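Long-range contacts in probable cobalt-precorrin-6B C(15)-methyltransferase (decarboxylating) (Methanothermobacter thermautotrophicus, PDB 1L3I), which probably methylates C-15 of cobalt-precorrin-6B with S-adenosyl-L-methionine and decarboxylates C-12, giving cobalt-precorrin-7 on the anaerobic route to adenosylcobalamin: residues C42-A52 with A67-H78; A52-R63 with L80-A91. All coordinates share one frame; numbering follows the deposited sequence.

Interaction 1: residues C42-A52 with A67-H78; sequences CGTGGVTLELA and AISTTEMNLQRH. With SAH (S-adenosyl-L-homocysteine), chain G.
Asn74 ND2 gives a hydrogen bond across the contact, to Thr44 O at 3.0 Å (N-H...O angle 154°), and the acceptor lies close to the plane of the amide. The amide is held at its other corner too, because its OD1 accepts from the backbone N of Ile8; together the two bonds fix its rotation. One turn earlier, Thr71 OG1 comes within 2.8 Å of Gly43 O. The methyl of Thr71, CG2, is anti to its backbone N and lies against Gly45 CA and Thr48 CG2.

Cys42 to Gly45 form a type II' turn, part of the glycine-rich loop of a Rossmann-like methyltransferase, leading into helix 46-52. Gly46 N, at the start of that helix, donates to SAH OXT (3.0 Å), and Gly45 N adds a weak bond to the same oxygen.

The apolar part follows helices 46-52 and 67-77, which cross at -38°. Leu49 splits its two methyls: CD1 meets Leu75 CD2 at 3.6 Å, while CD2 touches Asn74 O (3.4 Å) and lies 3.5 Å from His78 CD2, in a ring whose NE2 is bonded to Glu6 O. An alanine at Leu49 is likely to open a gap and leave Leu75 CD2 and the His78 ring without the methyls that fill the space between them. At the loop end, Cys42 SG rests 4.0 Å from Ile68 CD1.

Interaction 2: residues A52-R63 with L80-A91; sequences AGRVRRVYAIDR and LGDNVTLMEGDA. With SAH (S-adenosyl-L-homocysteine), chain G.
Asn83 ND2 is gripped by two carbonyls of the facing segment. Ala52 O accepts an N-H at 2.9 Å on an in-plane lone pair, whereas Arg56 O lies 3.3 Å away and is approached from above its carbonyl plane. Asn83 CG sits between its backbone N and carbonyl carbon (chi1 66°), which turns the amide toward the residues that follow helix 46-52.

From there the strands run parallel in strict register, Val58 beside Val84 through Asp62 beside Glu88. Six backbone bonds join them, from Val58 N to Asn83 O at one end to Gly89 N to Asp62 O at the other. Arg57, bent at chi2 and chi3, folds one face of its guanidinium over Asn83 CA.

At the C-terminal ends of the strands the segments hold SAH. Asp62 accepts both ribose hydroxyls, O2' on OD1 (2.8 Å) and O3' on OD2 (2.6 Å), and Ala91 N donates to adenine N1 (2.9 Å). The extended Arg63 reaches past the adenine to a salt bridge, NE to Asp90 OD1 at 3.1 Å, with guanidinium and carboxylate planes 57° apart.

Strand 84-88 is an edge strand of the chain's sheet and 57-62 its inner neighbour, flanked in turn by 36-40. Helices 46-52 and 65-77 cover the face carrying Val58, Ala60, Val84 and Leu86, the latter helix making the beta-alpha-beta crossover; Tyr59 and Met87, opposite, meet Pro99 and Ile98.

Interaction 1 is a buried helix-to-helix contact; interaction 2 pairs two strands, mostly buried along strand 57-62 and more open along the edge strand 84-88. They share Ala52, and the helix of 67-78 is the crossover joining the two strands of interaction 2. Their chemistry follows place: leucine packing between helices and one side-chain amide hydrogen bond to the glycine-rich loop, regular backbone bonding between strands, one salt bridge near the adenine. Both end at SAH, interaction 1 on its amino-acid carboxylate and interaction 2 on ribose and adenine. Gly43 N meets Asp62 OD2 at 2.8 Å, a probable hydrogen bond tying the glycine-rich loop to the ribose-binding carboxylate.

Interaction 1: residues C42-A52 with A67-H78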
loop_
_atom_site.group_PDB
_atom_site.type_symbol
_atom_site.label_atom_id
_atom_site.label_comp_id
_atom_site.label_asym_id
_atom_site.label_seq_id
_atom_site.Cartn_x
_atom_site.Cartn_y
_atom_site.Cartn_z
ATOM N N CYS A 42 -4.681 -25.472 7.489
ATOM C CA CYS A 42 -5.983 -24.834 7.638
ATOM C C CYS A 42 -6.133 -23.795 8.748
ATOM O O CYS A 42 -7.061 -22.993 8.699
ATOM C CB CYS A 42 -7.107 -25.871 7.711
ATOM S SG CYS A 42 -7.024 -27.047 9.044
ATOM N N GLY A 43 -5.219 -23.800 9.717
ATOM C CA GLY A 43 -5.251 -22.839 10.813
ATOM C C GLY A 43 -6.602 -22.702 11.501
ATOM O O GLY A 43 -7.124 -23.678 12.012
ATOM N N THR A 44 -7.139 -21.480 11.513
ATOM C CA THR A 44 -8.438 -21.170 12.108
ATOM C C THR A 44 -9.614 -21.680 11.246
ATOM O O THR A 44 -10.732 -21.842 11.736
ATOM C CB THR A 44 -8.558 -19.652 12.348
ATOM O OG1 THR A 44 -7.496 -19.223 13.199
ATOM C CG2 THR A 44 -9.873 -19.283 12.995
ATOM N N GLY A 45 -9.367 -21.903 9.958
ATOM C CA GLY A 45 -10.410 -22.407 9.087
ATOM C C GLY A 45 -10.939 -21.419 8.075
ATOM O O GLY A 45 -11.854 -21.742 7.325
ATOM N N GLY A 46 -10.339 -20.238 7.998
ATOM C CA GLY A 46 -10.788 -19.226 7.053
ATOM C C GLY A 46 -10.947 -19.688 5.604
ATOM O O GLY A 46 -11.931 -19.377 4.947
ATOM N N VAL A 47 -9.970 -20.424 5.090
ATOM C CA VAL A 47 -10.033 -20.902 3.709
ATOM C C VAL A 47 -10.884 -22.165 3.605
ATOM O O VAL A 47 -11.667 -22.311 2.675
ATOM C CB VAL A 47 -8.607 -21.124 3.148
ATOM C CG1 VAL A 47 -8.659 -21.701 1.763
ATOM C CG2 VAL A 47 -7.843 -19.796 3.144
ATOM N N THR A 48 -10.749 -23.041 4.596
ATOM C CA THR A 48 -11.508 -24.289 4.638
ATOM C C THR A 48 -13.039 -24.089 4.620
ATOM O O THR A 48 -13.759 -24.775 3.876
ATOM C CB THR A 48 -11.100 -25.147 5.850
ATOM O OG1 THR A 48 -9.763 -25.623 5.644
ATOM C CG2 THR A 48 -12.041 -26.330 6.034
ATOM N N LEU A 49 -13.534 -23.144 5.420
ATOM C CA LEU A 49 -14.966 -22.869 5.473
ATOM C C LEU A 49 -15.517 -22.404 4.129
ATOM O O LEU A 49 -16.572 -22.872 3.696
ATOM C CB LEU A 49 -15.288 -21.856 6.568
ATOM C CG LEU A 49 -15.713 -22.494 7.891
ATOM C CD1 LEU A 49 -14.518 -23.052 8.651
ATOM C CD2 LEU A 49 -16.421 -21.479 8.723
ATOM N N GLU A 50 -14.789 -21.513 3.460
ATOM C CA GLU A 50 -15.205 -20.996 2.154
ATOM C C GLU A 50 -15.226 -22.091 1.094
ATOM O O GLU A 50 -16.151 -22.158 0.282
ATOM C CB GLU A 50 -14.293 -19.853 1.705
ATOM C CG GLU A 50 -14.212 -18.692 2.693
ATOM C CD GLU A 50 -15.568 -18.058 3.004
ATOM O OE1 GLU A 50 -16.514 -18.199 2.207
ATOM O OE2 GLU A 50 -15.679 -17.394 4.049
ATOM N N LEU A 51 -14.198 -22.937 1.102
ATOM C CA LEU A 51 -14.117 -24.052 0.155
ATOM C C LEU A 51 -15.202 -25.080 0.461
ATOM O O LEU A 51 -15.809 -25.640 -0.463
ATOM C CB LEU A 51 -12.754 -24.729 0.235
ATOM C CG LEU A 51 -11.572 -23.992 -0.383
ATOM C CD1 LEU A 51 -10.304 -24.753 -0.046
ATOM C CD2 LEU A 51 -11.776 -23.869 -1.896
ATOM N N ALA A 52 -15.454 -25.311 1.751
ATOM C CA ALA A 52 -16.464 -26.269 2.198
ATOM C C ALA A 52 -17.825 -26.053 1.528
ATOM O O ALA A 52 -18.447 -27.001 1.030
ATOM C CB ALA A 52 -16.610 -26.209 3.719
ATOM N N ALA A 67 -5.252 -26.349 15.754
ATOM C CA ALA A 67 -5.739 -25.744 14.521
ATOM C C ALA A 67 -6.864 -26.648 13.981
ATOM O O ALA A 67 -7.897 -26.164 13.513
ATOM C CB ALA A 67 -4.620 -25.634 13.512
ATOM N N ILE A 68 -6.685 -27.965 14.101
ATOM C CA ILE A 68 -7.689 -28.915 13.618
ATOM C C ILE A 68 -8.978 -28.786 14.441
ATOM O O ILE A 68 -10.088 -28.841 13.907
ATOM C CB ILE A 68 -7.158 -30.363 13.671
ATOM C CG1 ILE A 68 -5.999 -30.543 12.670
ATOM C CG2 ILE A 68 -8.292 -31.352 13.416
ATOM C CD1 ILE A 68 -6.386 -30.341 11.216
ATOM N N SER A 69 -8.802 -28.572 15.740
ATOM C CA SER A 69 -9.930 -28.398 16.646
ATOM C C SER A 69 -10.684 -27.082 16.358
ATOM O O SER A 69 -11.916 -27.071 16.309
ATOM C CB SER A 69 -9.414 -28.440 18.091
ATOM O OG SER A 69 -10.429 -28.117 19.026
ATOM N N THR A 70 -9.938 -25.990 16.157
ATOM C CA THR A 70 -10.506 -24.663 15.866
ATOM C C THR A 70 -11.278 -24.671 14.542
ATOM O O THR A 70 -12.378 -24.105 14.452
ATOM C CB THR A 70 -9.391 -23.600 15.822
ATOM O OG1 THR A 70 -8.697 -23.605 17.072
ATOM C CG2 THR A 70 -9.950 -22.215 15.560
ATOM N N THR A 71 -10.700 -25.328 13.532
ATOM C CA THR A 71 -11.354 -25.443 12.225
ATOM C C THR A 71 -12.659 -26.264 12.344
ATOM O O THR A 71 -13.694 -25.822 11.842
ATOM C CB THR A 71 -10.396 -26.024 11.128
ATOM O OG1 THR A 71 -9.295 -25.133 10.931
ATOM C CG2 THR A 71 -11.110 -26.170 9.777
ATOM N N GLU A 72 -12.642 -27.407 13.043
ATOM C CA GLU A 72 -13.868 -28.223 13.183
ATOM C C GLU A 72 -14.941 -27.431 13.932
ATOM O O GLU A 72 -16.119 -27.434 13.566
ATOM C CB GLU A 72 -13.591 -29.567 13.876
ATOM C CG GLU A 72 -14.818 -30.502 14.064
ATOM C CD GLU A 72 -15.632 -30.837 12.766
ATOM O OE1 GLU A 72 -15.049 -31.075 11.677
ATOM O OE2 GLU A 72 -16.888 -30.918 12.838
HETATM N N MSE A 73 -14.494 -26.677 14.924
HETATM C CA MSE A 73 -15.374 -25.843 15.727
HETATM C C MSE A 73 -16.048 -24.773 14.848
HETATM O O MSE A 73 -17.258 -24.560 14.933
HETATM C CB MSE A 73 -14.535 -25.181 16.802
HETATM C CG MSE A 73 -15.281 -24.852 18.051
HETATM SE SE MSE A 73 -14.422 -23.342 18.853
HETATM C CE MSE A 73 -15.862 -22.107 18.635
ATOM N N ASN A 74 -15.254 -24.092 14.019
ATOM C CA ASN A 74 -15.783 -23.058 13.123
ATOM C C ASN A 74 -16.656 -23.650 12.001
ATOM O O ASN A 74 -17.616 -23.013 11.546
ATOM C CB ASN A 74 -14.645 -22.191 12.557
ATOM C CG ASN A 74 -14.147 -21.161 13.567
ATOM O OD1 ASN A 74 -14.937 -20.508 14.247
ATOM N ND2 ASN A 74 -12.829 -21.014 13.669
ATOM N N LEU A 75 -16.328 -24.869 11.571
ATOM C CA LEU A 75 -17.118 -25.556 10.549
ATOM C C LEU A 75 -18.499 -25.848 11.137
ATOM O O LEU A 75 -19.528 -25.508 10.550
ATOM C CB LEU A 75 -16.458 -26.877 10.173
ATOM C CG LEU A 75 -15.265 -26.795 9.235
ATOM C CD1 LEU A 75 -14.613 -28.164 9.125
ATOM C CD2 LEU A 75 -15.752 -26.302 7.894
ATOM N N GLN A 76 -18.516 -26.436 12.326
ATOM C CA GLN A 76 -19.772 -26.765 12.979
ATOM C C GLN A 76 -20.684 -25.582 13.228
ATOM O O GLN A 76 -21.879 -25.670 12.971
ATOM C CB GLN A 76 -19.536 -27.478 14.290
ATOM C CG GLN A 76 -20.837 -27.847 14.952
ATOM C CD GLN A 76 -20.657 -28.109 16.406
ATOM O OE1 GLN A 76 -20.724 -29.261 16.851
ATOM N NE2 GLN A 76 -20.382 -27.047 17.173
ATOM N N ARG A 77 -20.141 -24.496 13.765
ATOM C CA ARG A 77 -20.941 -23.297 14.038
ATOM C C ARG A 77 -21.596 -22.663 12.793
ATOM O O ARG A 77 -22.560 -21.909 12.903
ATOM C CB ARG A 77 -20.085 -22.265 14.770
ATOM C CG ARG A 77 -19.758 -22.661 16.207
ATOM C CD ARG A 77 -18.697 -21.747 16.822
ATOM N NE ARG A 77 -18.581 -20.479 16.127
ATOM C CZ ARG A 77 -19.005 -19.311 16.600
ATOM N NH1 ARG A 77 -19.585 -19.245 17.794
ATOM N NH2 ARG A 77 -18.842 -18.196 15.876
ATOM N N HIS A 78 -21.052 -22.933 11.615
ATOM C CA HIS A 78 -21.649 -22.386 10.402
ATOM C C HIS A 78 -22.473 -23.430 9.639
ATOM O O HIS A 78 -22.890 -23.188 8.501
ATOM C CB HIS A 78 -20.581 -21.758 9.492
ATOM C CG HIS A 78 -20.021 -20.487 10.030
ATOM N ND1 HIS A 78 -20.635 -19.270 9.868
ATOM C CD2 HIS A 78 -18.912 -20.251 10.788
ATOM C CE1 HIS A 78 -19.946 -18.333 10.505
ATOM N NE2 HIS A 78 -18.898 -18.907 11.068
HETATM N N SAH G . -5.527 -19.725 6.267
HETATM C CA SAH G . -5.932 -20.059 7.637
HETATM C CB SAH G . -4.786 -19.797 8.650
HETATM C CG SAH G . -3.514 -20.643 8.361
HETATM S SD SAH G . -2.137 -20.441 9.499
HETATM C C SAH G . -7.162 -19.238 7.997
HETATM O O SAH G . -7.612 -18.476 7.122
HETATM O OXT SAH G . -7.670 -19.380 9.128
HETATM C "C5'" SAH G . -0.947 -21.586 8.845
HETATM C "C4'" SAH G . -1.144 -22.976 9.337
HETATM O "O4'" SAH G . -0.079 -23.729 8.727
HETATM C "C3'" SAH G . -1.006 -23.201 10.924
HETATM O "O3'" SAH G . -2.185 -23.653 11.665
HETATM C "C2'" SAH G . 0.193 -24.177 10.945
HETATM O "O2'" SAH G . 0.299 -25.088 12.051
HETATM C "C1'" SAH G . 0.072 -24.824 9.584
HETATM N N9 SAH G . 1.222 -25.503 9.002
HETATM C C8 SAH G . 2.496 -24.951 8.720
HETATM N N7 SAH G . 3.283 -25.834 8.184
HETATM C C5 SAH G . 2.526 -27.025 8.112
HETATM C C6 SAH G . 2.802 -28.321 7.640
HETATM N N6 SAH G . 3.990 -28.648 7.120
HETATM N N1 SAH G . 1.833 -29.277 7.701
HETATM C C2 SAH G . 0.658 -28.936 8.217
HETATM N N3 SAH G . 0.279 -27.762 8.690
HETATM C C4 SAH G . 1.256 -26.835 8.613
#

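Interaction 2: residues A52-R63 with L80-A91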
loop_
_atom_site.group_PDB
_atom_site.type_symbol
_atom_site.label_atom_id
_atom_site.label_comp_id
_atom_site.label_asym_id
_atom_site.label_seq_id
_atom_site.Cartn_x
_atom_site.Cartn_y
_atom_site.Cartn_z
ATOM N N ALA A 52 -15.454 -25.311 1.751
ATOM C CA ALA A 52 -16.464 -26.269 2.198
ATOM C C ALA A 52 -17.825 -26.053 1.528
ATOM O O ALA A 52 -18.447 -27.001 1.030
ATOM C CB ALA A 52 -16.610 -26.209 3.719
ATOM N N GLY A 53 -18.270 -24.804 1.486
ATOM C CA GLY A 53 -19.556 -24.515 0.879
ATOM C C GLY A 53 -19.566 -24.377 -0.631
ATOM O O GLY A 53 -20.599 -24.026 -1.185
ATOM N N ARG A 54 -18.455 -24.672 -1.308
ATOM C CA ARG A 54 -18.416 -24.516 -2.763
ATOM C C ARG A 54 -17.939 -25.714 -3.565
ATOM O O ARG A 54 -18.223 -25.809 -4.770
ATOM C CB ARG A 54 -17.591 -23.286 -3.151
ATOM C CG ARG A 54 -18.163 -22.006 -2.593
ATOM C CD ARG A 54 -17.365 -20.822 -2.985
ATOM N NE ARG A 54 -17.747 -19.675 -2.171
ATOM C CZ ARG A 54 -17.229 -18.460 -2.285
ATOM N NH1 ARG A 54 -16.282 -18.217 -3.179
ATOM N NH2 ARG A 54 -17.705 -17.477 -1.532
ATOM N N VAL A 55 -17.206 -26.620 -2.926
ATOM C CA VAL A 55 -16.691 -27.786 -3.627
ATOM C C VAL A 55 -17.306 -29.088 -3.110
ATOM O O VAL A 55 -18.110 -29.087 -2.170
ATOM C CB VAL A 55 -15.125 -27.844 -3.604
ATOM C CG1 VAL A 55 -14.546 -26.590 -4.203
ATOM C CG2 VAL A 55 -14.606 -28.041 -2.201
ATOM N N ARG A 56 -16.924 -30.198 -3.736
ATOM C CA ARG A 56 -17.443 -31.513 -3.356
ATOM C C ARG A 56 -16.801 -32.048 -2.076
ATOM O O ARG A 56 -17.506 -32.405 -1.140
ATOM C CB ARG A 56 -17.261 -32.498 -4.524
ATOM C CG ARG A 56 -17.770 -33.931 -4.286
ATOM C CD ARG A 56 -17.801 -34.748 -5.578
ATOM N NE ARG A 56 -16.683 -34.417 -6.461
ATOM C CZ ARG A 56 -16.046 -35.267 -7.263
ATOM N NH1 ARG A 56 -16.399 -36.543 -7.312
ATOM N NH2 ARG A 56 -15.035 -34.834 -8.021
ATOM N N ARG A 57 -15.474 -32.074 -2.027
ATOM C CA ARG A 57 -14.758 -32.573 -0.865
ATOM C C ARG A 57 -13.531 -31.700 -0.587
ATOM O O ARG A 57 -12.818 -31.308 -1.520
ATOM C CB ARG A 57 -14.345 -34.041 -1.099
ATOM C CG ARG A 57 -13.405 -34.666 -0.065
ATOM C CD ARG A 57 -14.021 -34.829 1.333
ATOM N NE ARG A 57 -15.087 -35.836 1.392
ATOM C CZ ARG A 57 -15.882 -36.057 2.445
ATOM N NH1 ARG A 57 -15.750 -35.347 3.562
ATOM N NH2 ARG A 57 -16.824 -36.983 2.384
ATOM N N VAL A 58 -13.314 -31.368 0.684
ATOM C CA VAL A 58 -12.177 -30.557 1.081
ATOM C C VAL A 58 -11.371 -31.362 2.078
ATOM O O VAL A 58 -11.938 -32.017 2.945
ATOM C CB VAL A 58 -12.604 -29.228 1.795
ATOM C CG1 VAL A 58 -11.383 -28.378 2.107
ATOM C CG2 VAL A 58 -13.566 -28.432 0.952
ATOM N N TYR A 59 -10.054 -31.364 1.913
ATOM C CA TYR A 59 -9.139 -32.041 2.827
ATOM C C TYR A 59 -8.362 -30.937 3.546
ATOM O O TYR A 59 -7.565 -30.235 2.925
ATOM C CB TYR A 59 -8.171 -32.928 2.043
ATOM C CG TYR A 59 -8.822 -34.121 1.418
ATOM C CD1 TYR A 59 -9.339 -34.053 0.125
ATOM C CD2 TYR A 59 -8.986 -35.309 2.136
ATOM C CE1 TYR A 59 -10.010 -35.135 -0.436
ATOM C CE2 TYR A 59 -9.649 -36.399 1.587
ATOM C CZ TYR A 59 -10.163 -36.305 0.306
ATOM O OH TYR A 59 -10.834 -37.374 -0.229
ATOM N N ALA A 60 -8.631 -30.742 4.836
ATOM C CA ALA A 60 -7.969 -29.708 5.635
ATOM C C ALA A 60 -6.871 -30.322 6.510
ATOM O O ALA A 60 -7.140 -31.107 7.407
ATOM C CB ALA A 60 -8.985 -28.979 6.489
ATOM N N ILE A 61 -5.637 -29.908 6.267
ATOM C CA ILE A 61 -4.485 -30.440 6.978
ATOM C C ILE A 61 -3.836 -29.409 7.899
ATOM O O ILE A 61 -3.796 -28.216 7.564
ATOM C CB ILE A 61 -3.407 -30.857 5.956
ATOM C CG1 ILE A 61 -3.965 -31.861 4.960
ATOM C CG2 ILE A 61 -2.184 -31.396 6.644
ATOM C CD1 ILE A 61 -3.066 -32.076 3.754
ATOM N N ASP A 62 -3.307 -29.873 9.034
ATOM C CA ASP A 62 -2.592 -29.015 9.976
ATOM C C ASP A 62 -1.777 -29.805 11.007
ATOM O O ASP A 62 -2.232 -30.820 11.522
ATOM C CB ASP A 62 -3.538 -28.054 10.690
ATOM C CG ASP A 62 -2.852 -26.748 11.058
ATOM O OD1 ASP A 62 -1.902 -26.784 11.869
ATOM O OD2 ASP A 62 -3.258 -25.693 10.522
ATOM N N ARG A 63 -0.564 -29.326 11.270
ATOM C CA ARG A 63 0.345 -29.918 12.255
ATOM C C ARG A 63 -0.260 -29.745 13.644
ATOM O O ARG A 63 -0.171 -30.626 14.502
ATOM C CB ARG A 63 1.669 -29.149 12.305
ATOM C CG ARG A 63 2.566 -29.214 11.118
ATOM C CD ARG A 63 3.780 -28.343 11.371
ATOM N NE ARG A 63 4.739 -28.439 10.277
ATOM C CZ ARG A 63 6.013 -28.068 10.355
ATOM N NH1 ARG A 63 6.508 -27.576 11.477
ATOM N NH2 ARG A 63 6.800 -28.184 9.289
ATOM N N LEU A 80 -21.466 -26.357 8.554
ATOM C CA LEU A 80 -20.684 -26.966 7.501
ATOM C C LEU A 80 -19.839 -28.098 8.082
ATOM O O LEU A 80 -19.945 -28.421 9.274
ATOM C CB LEU A 80 -19.774 -25.915 6.856
ATOM C CG LEU A 80 -20.400 -24.615 6.343
ATOM C CD1 LEU A 80 -19.297 -23.677 5.910
ATOM C CD2 LEU A 80 -21.372 -24.875 5.207
ATOM N N GLY A 81 -19.039 -28.734 7.234
ATOM C CA GLY A 81 -18.167 -29.789 7.704
ATOM C C GLY A 81 -18.431 -31.207 7.269
ATOM O O GLY A 81 -17.511 -32.029 7.320
ATOM N N ASP A 82 -19.636 -31.517 6.800
ATOM C CA ASP A 82 -19.879 -32.905 6.420
ATOM C C ASP A 82 -19.132 -33.380 5.154
ATOM O O ASP A 82 -19.043 -34.583 4.898
ATOM C CB ASP A 82 -21.385 -33.234 6.416
ATOM C CG ASP A 82 -22.199 -32.318 5.526
ATOM O OD1 ASP A 82 -21.658 -31.345 4.961
ATOM O OD2 ASP A 82 -23.420 -32.580 5.394
ATOM N N ASN A 83 -18.522 -32.440 4.426
ATOM C CA ASN A 83 -17.743 -32.763 3.217
ATOM C C ASN A 83 -16.268 -32.400 3.415
ATOM O O ASN A 83 -15.496 -32.321 2.451
ATOM C CB ASN A 83 -18.290 -32.029 1.980
ATOM C CG ASN A 83 -18.130 -30.514 2.066
ATOM O OD1 ASN A 83 -18.169 -29.926 3.150
ATOM N ND2 ASN A 83 -17.971 -29.872 0.911
ATOM N N VAL A 84 -15.893 -32.180 4.670
ATOM C CA VAL A 84 -14.534 -31.816 5.034
ATOM C C VAL A 84 -13.861 -32.954 5.807
ATOM O O VAL A 84 -14.393 -33.449 6.801
ATOM C CB VAL A 84 -14.506 -30.512 5.900
ATOM C CG1 VAL A 84 -13.094 -30.219 6.371
ATOM C CG2 VAL A 84 -15.047 -29.331 5.108
ATOM N N THR A 85 -12.697 -33.368 5.333
ATOM C CA THR A 85 -11.929 -34.417 5.978
ATOM C C THR A 85 -10.752 -33.742 6.660
ATOM O O THR A 85 -9.839 -33.257 5.994
ATOM C CB THR A 85 -11.414 -35.436 4.951
ATOM O OG1 THR A 85 -12.522 -35.985 4.227
ATOM C CG2 THR A 85 -10.655 -36.556 5.636
ATOM N N LEU A 86 -10.826 -33.630 7.981
ATOM C CA LEU A 86 -9.763 -33.018 8.779
ATOM C C LEU A 86 -8.631 -34.015 8.973
ATOM O O LEU A 86 -8.871 -35.180 9.263
ATOM C CB LEU A 86 -10.320 -32.557 10.133
ATOM C CG LEU A 86 -11.251 -31.352 10.040
ATOM C CD1 LEU A 86 -12.168 -31.322 11.221
ATOM C CD2 LEU A 86 -10.434 -30.080 9.953
HETATM N N MSE A 87 -7.401 -33.553 8.815
HETATM C CA MSE A 87 -6.249 -34.420 8.958
HETATM C C MSE A 87 -5.144 -33.770 9.774
HETATM O O MSE A 87 -4.518 -32.808 9.313
HETATM C CB MSE A 87 -5.696 -34.779 7.583
HETATM C CG MSE A 87 -6.709 -35.394 6.653
HETATM SE SE MSE A 87 -5.898 -35.898 4.977
HETATM C CE MSE A 87 -6.081 -34.227 4.056
ATOM N N GLU A 88 -4.924 -34.262 10.991
ATOM C CA GLU A 88 -3.865 -33.709 11.813
ATOM C C GLU A 88 -2.577 -34.375 11.388
ATOM O O GLU A 88 -2.544 -35.585 11.168
ATOM C CB GLU A 88 -4.089 -33.953 13.299
ATOM C CG GLU A 88 -3.039 -33.253 14.143
ATOM C CD GLU A 88 -2.935 -33.794 15.545
ATOM O OE1 GLU A 88 -3.980 -34.015 16.190
ATOM O OE2 GLU A 88 -1.792 -33.983 16.020
ATOM N N GLY A 89 -1.515 -33.585 11.259
ATOM C CA GLY A 89 -0.232 -34.138 10.875
ATOM C C GLY A 89 0.524 -33.222 9.946
ATOM O O GLY A 89 0.010 -32.202 9.485
ATOM N N ASP A 90 1.764 -33.596 9.682
ATOM C CA ASP A 90 2.624 -32.829 8.805
ATOM C C ASP A 90 2.090 -33.013 7.376
ATOM O O ASP A 90 1.757 -34.122 6.969
ATOM C CB ASP A 90 4.053 -33.349 8.946
ATOM C CG ASP A 90 5.083 -32.355 8.467
ATOM O OD1 ASP A 90 4.982 -31.154 8.823
ATOM O OD2 ASP A 90 6.004 -32.788 7.741
ATOM N N ALA A 91 2.017 -31.915 6.637
ATOM C CA ALA A 91 1.489 -31.898 5.276
ATOM C C ALA A 91 1.947 -32.947 4.267
ATOM O O ALA A 91 1.105 -33.598 3.643
ATOM C CB ALA A 91 1.634 -30.506 4.663
HETATM N N SAH G . -5.527 -19.725 6.267
HETATM C CA SAH G . -5.932 -20.059 7.637
HETATM C CB SAH G . -4.786 -19.797 8.650
HETATM C CG SAH G . -3.514 -20.643 8.361
HETATM S SD SAH G . -2.137 -20.441 9.499
HETATM C C SAH G . -7.162 -19.238 7.997
HETATM O O SAH G . -7.612 -18.476 7.122
HETATM O OXT SAH G . -7.670 -19.380 9.128
HETATM C "C5'" SAH G . -0.947 -21.586 8.845
HETATM C "C4'" SAH G . -1.144 -22.976 9.337
HETATM O "O4'" SAH G . -0.079 -23.729 8.727
HETATM C "C3'" SAH G . -1.006 -23.201 10.924
HETATM O "O3'" SAH G . -2.185 -23.653 11.665
HETATM C "C2'" SAH G . 0.193 -24.177 10.945
HETATM O "O2'" SAH G . 0.299 -25.088 12.051
HETATM C "C1'" SAH G . 0.072 -24.824 9.584
HETATM N N9 SAH G . 1.222 -25.503 9.002
HETATM C C8 SAH G . 2.496 -24.951 8.720
HETATM N N7 SAH G . 3.283 -25.834 8.184
HETATM C C5 SAH G . 2.526 -27.025 8.112
HETATM C C6 SAH G . 2.802 -28.321 7.640
HETATM N N6 SAH G . 3.990 -28.648 7.120
HETATM N N1 SAH G . 1.833 -29.277 7.701
HETATM C C2 SAH G . 0.658 -28.936 8.217
HETATM N N3 SAH G . 0.279 -27.762 8.690
HETATM C C4 SAH G . 1.256 -26.835 8.613
#